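Local coordinates for FOG-3 protein (Caenorhabditis elegans, PDB 5TD6) that probably acts as a transcriptional corepressor of the BTG/Tob family and, as an RNA-binding multimer, specifies sperm fate in nematodes, at residues 43-46 / 50-53; 54-59 / 92-97. The protein carries 2 engineered substitutions. All coordinates share one frame; numbering follows the deposited sequence.

The two contacts illustrate how one arginine can tie a solvent-facing loop to a folded core. Contact 1 lies at the surface, about 16 Å from the centre of the chain, and closes the loop between helix 22-41 and helix 53-56 mainly through waters and light packing. Contact 2 is buried, about 10 Å from that centre, and replaces water with direct hydrogen bonds from Arg56 to the end of strand 89-93. Their centres are about 8 Å apart and they follow each other along the chain, sharing helix 53-56. They also touch: Arg56 reaches back to Asn51 O, Glu53 OE2 is probably hydrogen-bonded to Asn93 ND2, and Trp44 packs on Asn93 and Pro94.

Contact 1. Residues 43-46 / 50-53; sequences TWDV and KNGE
Thr43 packs against Gly52 while two waters bridge Asp45 and Asn51, one between their backbones and one between their side chains, closing the loop that joins helix 22-41 to helix 53-56 in this BTG/Tob domain. The later side is a type II beta turn from Lys50 to Glu53, with Gly52 also serving as the N-cap position of the helix. Followed outward, the Thr43 side chain begins with CB, 4.0 Å from Gly52 CA. Its methyl CG2 stands beside the backbone N and sits 4.4 Å from the same Gly52 CA. Its hydroxyl OG1 (chi1 55°) stays 4.1 Å from Gly52 O and finds its polar partner in NH1 of Arg56. Asn51 O is bonded to that same nitrogen, so the arginine joins both sides of the loop. A side chain at Gly52 would run into Thr43 CB, and at this positive phi its CB would also press on the carbonyl O of Asn51.

Farther along, the bridges are made of water. Water 1 accepts from Asp45 N and lies within donating distance of Asn51 O (2.8 Å), though it has more acceptors around it than protons to give. The side chains of Asp45 and Asn51 run side by side, their carboxylate and amide planes turned 64° apart. With CG anti to its backbone N (chi1 176°), Asp45 holds OD1 on the N of the engineered Asn47, forming an Asx turn. Water 2 bridges Asp45 OD2 and Asn51 ND2, but legs of 2.5 and 2.6 Å respectively make its placement somewhat doubtful.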
ATOM      1  N   THR B  43     -16.451  -7.042 -15.445  1.00 47.97           N
ATOM      2  CA  THR B  43     -16.579  -8.355 -14.808  1.00 47.96           C
ATOM      3  C   THR B  43     -16.599  -8.299 -13.278  1.00 53.50           C
ATOM      4  O   THR B  43     -16.797  -9.325 -12.617  1.00 52.91           O
ATOM      5  CB  THR B  43     -15.452  -9.310 -15.243  1.00 45.93           C
ATOM      6  OG1 THR B  43     -14.174  -8.705 -14.995  1.00 40.64           O
ATOM      7  CG2 THR B  43     -15.592  -9.630 -16.732  1.00 49.40           C
ATOM      8  N   TRP B  44     -16.407  -7.106 -12.720  1.00 52.39           N
ATOM      9  CA  TRP B  44     -16.330  -6.942 -11.262  1.00 40.47           C
ATOM     10  C   TRP B  44     -17.666  -7.260 -10.583  1.00 44.28           C
ATOM     11  O   TRP B  44     -18.656  -6.554 -10.771  1.00 51.85           O
ATOM     12  CB  TRP B  44     -15.895  -5.518 -10.919  1.00 42.59           C
ATOM     13  CG  TRP B  44     -15.197  -5.384  -9.597  1.00 42.87           C
ATOM     14  CD1 TRP B  44     -15.743  -4.945  -8.422  1.00 44.56           C
ATOM     15  CD2 TRP B  44     -13.815  -5.655  -9.323  1.00 38.22           C
ATOM     16  NE1 TRP B  44     -14.786  -4.941  -7.429  1.00 35.50           N
ATOM     17  CE2 TRP B  44     -13.595  -5.366  -7.961  1.00 35.01           C
ATOM     18  CE3 TRP B  44     -12.741  -6.108 -10.096  1.00 38.04           C
ATOM     19  CZ2 TRP B  44     -12.348  -5.540  -7.355  1.00 29.74           C
ATOM     20  CZ3 TRP B  44     -11.490  -6.271  -9.482  1.00 33.05           C
ATOM     21  CH2 TRP B  44     -11.309  -5.984  -8.143  1.00 33.95           C
ATOM     22  N   ASP B  45     -17.684  -8.324  -9.792  1.00 40.49           N
ATOM     23  CA  ASP B  45     -18.885  -8.721  -9.058  1.00 45.65           C
ATOM     24  C   ASP B  45     -18.508  -9.036  -7.608  1.00 42.56           C
ATOM     25  O   ASP B  45     -17.957 -10.094  -7.316  1.00 42.43           O
ATOM     26  CB  ASP B  45     -19.551  -9.921  -9.749  1.00 50.06           C
ATOM     27  CG  ASP B  45     -20.760 -10.473  -8.988  1.00 54.08           C
ATOM     28  OD1 ASP B  45     -21.145  -9.948  -7.916  1.00 52.53           O
ATOM     29  OD2 ASP B  45     -21.347 -11.446  -9.495  1.00 57.27           O
ATOM     30  N   VAL B  46     -18.813  -8.115  -6.699  1.00 40.74           N
ATOM     31  CA  VAL B  46     -18.345  -8.258  -5.319  1.00 41.09           C
ATOM     32  C   VAL B  46     -18.939  -9.480  -4.644  1.00 45.48           C
ATOM     33  O   VAL B  46     -18.349 -10.002  -3.704  1.00 42.58           O
ATOM     34  CB  VAL B  46     -18.655  -7.006  -4.470  1.00 38.13           C
ATOM     35  CG1 VAL B  46     -17.875  -5.817  -4.996  1.00 37.19           C
ATOM     36  CG2 VAL B  46     -20.150  -6.698  -4.462  1.00 46.31           C
ATOM     37  N   LYS B  50     -14.386 -14.429  -7.634  1.00 49.49           N
ATOM     38  CA  LYS B  50     -13.629 -15.190  -8.629  1.00 51.09           C
ATOM     39  C   LYS B  50     -14.175 -15.030 -10.045  1.00 46.32           C
ATOM     40  O   LYS B  50     -13.446 -15.241 -11.013  1.00 53.01           O
ATOM     41  CB  LYS B  50     -13.589 -16.671  -8.257  1.00 57.02           C
ATOM     42  CG  LYS B  50     -12.567 -17.016  -7.184  1.00 61.36           C
ATOM     43  CD  LYS B  50     -12.557 -18.518  -6.897  1.00 70.12           C
ATOM     44  CE  LYS B  50     -11.579 -18.877  -5.784  1.00 72.27           C
ATOM     45  NZ  LYS B  50     -10.178 -18.539  -6.153  1.00 68.53           N
ATOM     46  N   ASN B  51     -15.447 -14.667 -10.171  1.00 47.57           N
ATOM     47  CA  ASN B  51     -16.047 -14.453 -11.490  1.00 50.80           C
ATOM     48  C   ASN B  51     -15.255 -13.401 -12.256  1.00 54.11           C
ATOM     49  O   ASN B  51     -15.123 -12.259 -11.808  1.00 51.03           O
ATOM     50  CB  ASN B  51     -17.514 -14.017 -11.376  1.00 52.51           C
ATOM     51  CG  ASN B  51     -18.456 -15.169 -11.016  1.00 59.75           C
ATOM     52  OD1 ASN B  51     -18.028 -16.308 -10.810  1.00 58.01           O
ATOM     53  ND2 ASN B  51     -19.744 -14.865 -10.927  1.00 56.20           N
ATOM     54  N   GLY B  52     -14.697 -13.802 -13.394  1.00 53.81           N
ATOM     55  CA  GLY B  52     -13.942 -12.896 -14.240  1.00 50.42           C
ATOM     56  C   GLY B  52     -12.467 -12.804 -13.887  1.00 49.03           C
ATOM     57  O   GLY B  52     -11.739 -12.010 -14.473  1.00 50.29           O
ATOM     58  N   GLU B  53     -12.035 -13.616 -12.930  1.00 46.70           N
ATOM     59  CA  GLU B  53     -10.651 -13.599 -12.448  1.00 48.10           C
ATOM     60  C   GLU B  53      -9.609 -13.705 -13.567  1.00 49.68           C
ATOM     61  O   GLU B  53      -8.592 -12.997 -13.571  1.00 43.10           O
ATOM     62  CB  GLU B  53     -10.461 -14.734 -11.439  1.00 50.32           C
ATOM     63  CG  GLU B  53      -9.054 -15.251 -11.302  1.00 54.06           C
ATOM     64  CD  GLU B  53      -8.901 -16.139 -10.093  1.00 58.94           C
ATOM     65  OE1 GLU B  53      -8.561 -17.330 -10.255  1.00 63.38           O
ATOM     66  OE2 GLU B  53      -9.111 -15.635  -8.973  1.00 54.24           O
TER
HETATM   67  O   HOH W   1     -15.704 -10.701  -9.586  1.00 41.64           O
HETATM   68  O   HOH W   2     -20.650 -12.497 -11.635  1.00 49.10           O

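Contact 2. Residues 54-59 / 92-97; sequences MKRMIN and ANPGHV
Arg56 makes a buried, two-pronged polar contact with Ala92 and Asn93, joining the end of helix 53-56 to the last residues of strand 89-93, just where that strand enters the type II turn of its hairpin with strand 96-100. The chain of Arg56 bends at chi3 (-55°), turning the guanidinium edge toward the strand. NE donates to Ala92 O over 2.9 Å; the donor lies in the carbonyl plane, although the oxygen is tilted somewhat from the guanidinium plane. The second prong is shorter and straighter: NH2 to Asn93 OD1 spans 2.6 Å with an N-H...O angle of 165°. Here the oxygen lies in the guanidinium plane, but NH2 approaches from above the amide carbonyl plane, as the two groups stand nearly perpendicular, at 86°. Glu53 OE2 takes the ND2 of the same amide, which helps to fix its rotation and leaves OD1 turned to Arg56. Pro94 CD adds an oblique contact, 3.8 Å from Arg56 NH2.

With a leucine here, Ala92 O and Asn93 OD1 would probably be left inside the protein without their charged donor. NH1 carries the link to the preceding loop, through Thr43 OG1 and Asn51 O. Around this site, Phe40 of helix 22-41 packs on both Arg56 and Ala92, Leu8 of helix 2-13 touches Ala92, and strand 58-59 runs antiparallel to strand 89-93.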
ATOM      1  N   MET B  54      -9.872 -14.580 -14.525  1.00 51.36           N
ATOM      2  CA  MET B  54      -8.925 -14.815 -15.597  1.00 50.00           C
ATOM      3  C   MET B  54      -8.884 -13.641 -16.556  1.00 44.26           C
ATOM      4  O   MET B  54      -7.814 -13.243 -17.008  1.00 45.32           O
ATOM      5  CB  MET B  54      -9.275 -16.108 -16.338  1.00 64.53           C
ATOM      6  CG  MET B  54      -9.100 -17.345 -15.478  1.00 73.29           C
ATOM      7  SD  MET B  54      -7.408 -17.459 -14.852  1.00 95.00           S
ATOM      8  CE  MET B  54      -6.510 -17.555 -16.402  1.00 86.49           C
ATOM      9  N   LYS B  55     -10.048 -13.088 -16.875  1.00 39.48           N
ATOM     10  CA  LYS B  55     -10.094 -11.951 -17.787  1.00 45.88           C
ATOM     11  C   LYS B  55      -9.356 -10.741 -17.237  1.00 46.84           C
ATOM     12  O   LYS B  55      -8.905  -9.890 -17.998  1.00 43.97           O
ATOM     13  CB  LYS B  55     -11.539 -11.552 -18.097  1.00 61.93           C
ATOM     14  CG  LYS B  55     -11.783 -11.362 -19.597  1.00 82.30           C
ATOM     15  CD  LYS B  55     -12.472 -10.036 -19.928  1.00 88.42           C
ATOM     16  CE  LYS B  55     -12.439  -9.786 -21.437  1.00 95.23           C
ATOM     17  NZ  LYS B  55     -12.550  -8.343 -21.799  1.00 97.92           N
ATOM     18  N   ARG B  56      -9.232 -10.661 -15.912  1.00 43.57           N
ATOM     19  CA  ARG B  56      -8.663  -9.474 -15.281  1.00 46.16           C
ATOM     20  C   ARG B  56      -7.166  -9.573 -15.058  1.00 46.06           C
ATOM     21  O   ARG B  56      -6.484  -8.550 -14.941  1.00 43.67           O
ATOM     22  CB  ARG B  56      -9.374  -9.200 -13.949  1.00 37.62           C
ATOM     23  CG  ARG B  56     -10.779  -8.625 -14.137  1.00 40.14           C
ATOM     24  CD  ARG B  56     -11.397  -8.157 -12.812  1.00 40.63           C
ATOM     25  NE  ARG B  56     -11.401  -9.211 -11.803  1.00 38.12           N
ATOM     26  CZ  ARG B  56     -12.471  -9.927 -11.486  1.00 43.41           C
ATOM     27  NH1 ARG B  56     -13.626  -9.704 -12.112  1.00 41.91           N
ATOM     28  NH2 ARG B  56     -12.393 -10.859 -10.545  1.00 40.21           N
ATOM     29  N   MET B  57      -6.653 -10.798 -15.002  1.00 45.27           N
ATOM     30  CA  MET B  57      -5.250 -11.009 -14.679  1.00 39.83           C
ATOM     31  C   MET B  57      -4.338 -10.259 -15.641  1.00 43.19           C
ATOM     32  O   MET B  57      -4.648 -10.109 -16.823  1.00 44.00           O
ATOM     33  CB  MET B  57      -4.910 -12.502 -14.702  1.00 37.47           C
ATOM     34  CG  MET B  57      -4.651 -13.071 -16.081  1.00 47.05           C
ATOM     35  SD  MET B  57      -4.345 -14.850 -16.032  1.00 78.63           S
ATOM     36  CE  MET B  57      -2.959 -14.983 -17.166  1.00 61.33           C
ATOM     37  N   ILE B  58      -3.228  -9.758 -15.118  1.00 39.17           N
ATOM     38  CA  ILE B  58      -2.263  -9.092 -15.982  0.53 43.02           C
ATOM     39  C   ILE B  58      -0.892  -9.714 -15.808  1.00 41.52           C
ATOM     40  O   ILE B  58      -0.609 -10.376 -14.810  1.00 43.86           O
ATOM     41  CB  ILE B  58      -2.170  -7.572 -15.722  0.53 41.54           C
ATOM     42  CG1 ILE B  58      -1.702  -7.286 -14.296  0.53 39.87           C
ATOM     43  CG2 ILE B  58      -3.499  -6.886 -16.033  0.53 42.08           C
ATOM     44  CD1 ILE B  58      -1.713  -5.817 -13.945  0.53 38.21           C
ATOM     45  N   ASN B  59      -0.066  -9.541 -16.836  1.00 45.03           N
ATOM     46  CA  ASN B  59       1.278 -10.117 -16.929  1.00 42.31           C
ATOM     47  C   ASN B  59       2.287  -8.991 -17.145  1.00 45.43           C
ATOM     48  O   ASN B  59       2.157  -8.212 -18.093  1.00 44.97           O
ATOM     49  CB  ASN B  59       1.317 -11.133 -18.074  1.00 47.27           C
ATOM     50  CG  ASN B  59       2.649 -11.869 -18.187  1.00 46.55           C
ATOM     51  OD1 ASN B  59       3.719 -11.262 -18.330  1.00 43.50           O
ATOM     52  ND2 ASN B  59       2.579 -13.193 -18.133  1.00 41.12           N
ATOM     53  N   ALA B  92      -6.418  -9.262  -9.621  1.00 39.39           N
ATOM     54  CA  ALA B  92      -7.182  -8.369  -8.771  1.00 30.10           C
ATOM     55  C   ALA B  92      -8.643  -8.789  -8.831  1.00 35.25           C
ATOM     56  O   ALA B  92      -9.275  -8.730  -9.886  1.00 38.09           O
ATOM     57  CB  ALA B  92      -7.002  -6.921  -9.198  1.00 34.28           C
ATOM     58  N   ASN B  93      -9.148  -9.251  -7.689  1.00 37.94           N
ATOM     59  CA  ASN B  93     -10.537  -9.624  -7.486  1.00 35.03           C
ATOM     60  C   ASN B  93     -11.142  -8.778  -6.359  1.00 35.57           C
ATOM     61  O   ASN B  93     -10.402  -8.239  -5.529  1.00 33.05           O
ATOM     62  CB  ASN B  93     -10.652 -11.101  -7.104  1.00 31.20           C
ATOM     63  CG  ASN B  93     -10.191 -12.042  -8.202  1.00 40.48           C
ATOM     64  OD1 ASN B  93     -10.210 -11.701  -9.387  1.00 39.05           O
ATOM     65  ND2 ASN B  93      -9.795 -13.254  -7.805  1.00 36.65           N
ATOM     66  N   PRO B  94     -12.481  -8.692  -6.297  1.00 30.77           N
ATOM     67  CA  PRO B  94     -13.103  -8.084  -5.112  1.00 29.82           C
ATOM     68  C   PRO B  94     -12.519  -8.675  -3.819  1.00 29.18           C
ATOM     69  O   PRO B  94     -12.537  -9.886  -3.629  1.00 32.29           O
ATOM     70  CB  PRO B  94     -14.583  -8.425  -5.280  1.00 29.43           C
ATOM     71  CG  PRO B  94     -14.773  -8.499  -6.782  1.00 31.64           C
ATOM     72  CD  PRO B  94     -13.486  -9.091  -7.310  1.00 32.88           C
ATOM     73  N   GLY B  95     -11.949  -7.822  -2.978  1.00 34.52           N
ATOM     74  CA  GLY B  95     -11.420  -8.263  -1.698  1.00 27.95           C
ATOM     75  C   GLY B  95     -10.040  -8.893  -1.746  1.00 33.10           C
ATOM     76  O   GLY B  95      -9.498  -9.262  -0.706  1.00 34.07           O
ATOM     77  N   HIS B  96      -9.446  -9.001  -2.936  1.00 27.36           N
ATOM     78  CA  HIS B  96      -8.286  -9.885  -3.073  1.00 36.08           C
ATOM     79  C   HIS B  96      -7.390  -9.573  -4.260  1.00 31.85           C
ATOM     80  O   HIS B  96      -7.749  -9.810  -5.415  1.00 38.26           O
ATOM     81  CB  HIS B  96      -8.744 -11.337  -3.181  1.00 39.57           C
ATOM     82  CG  HIS B  96      -7.654 -12.332  -2.929  1.00 35.51           C
ATOM     83  ND1 HIS B  96      -7.718 -13.636  -3.372  1.00 36.34           N
ATOM     84  CD2 HIS B  96      -6.468 -12.210  -2.289  1.00 30.63           C
ATOM     85  CE1 HIS B  96      -6.630 -14.282  -2.991  1.00 36.94           C
ATOM     86  NE2 HIS B  96      -5.852 -13.438  -2.338  1.00 32.34           N
ATOM     87  N   VAL B  97      -6.220  -9.035  -3.952  1.00 26.34           N
ATOM     88  CA  VAL B  97      -5.205  -8.763  -4.951  1.00 24.66           C
ATOM     89  C   VAL B  97      -4.026  -9.654  -4.598  1.00 31.52           C
ATOM     90  O   VAL B  97      -3.658  -9.786  -3.416  1.00 27.45           O
ATOM     91  CB  VAL B  97      -4.794  -7.283  -4.956  1.00 30.99           C
ATOM     92  CG1 VAL B  97      -3.796  -6.992  -6.090  1.00 32.57           C
ATOM     93  CG2 VAL B  97      -6.020  -6.412  -5.095  1.00 29.69           C
TER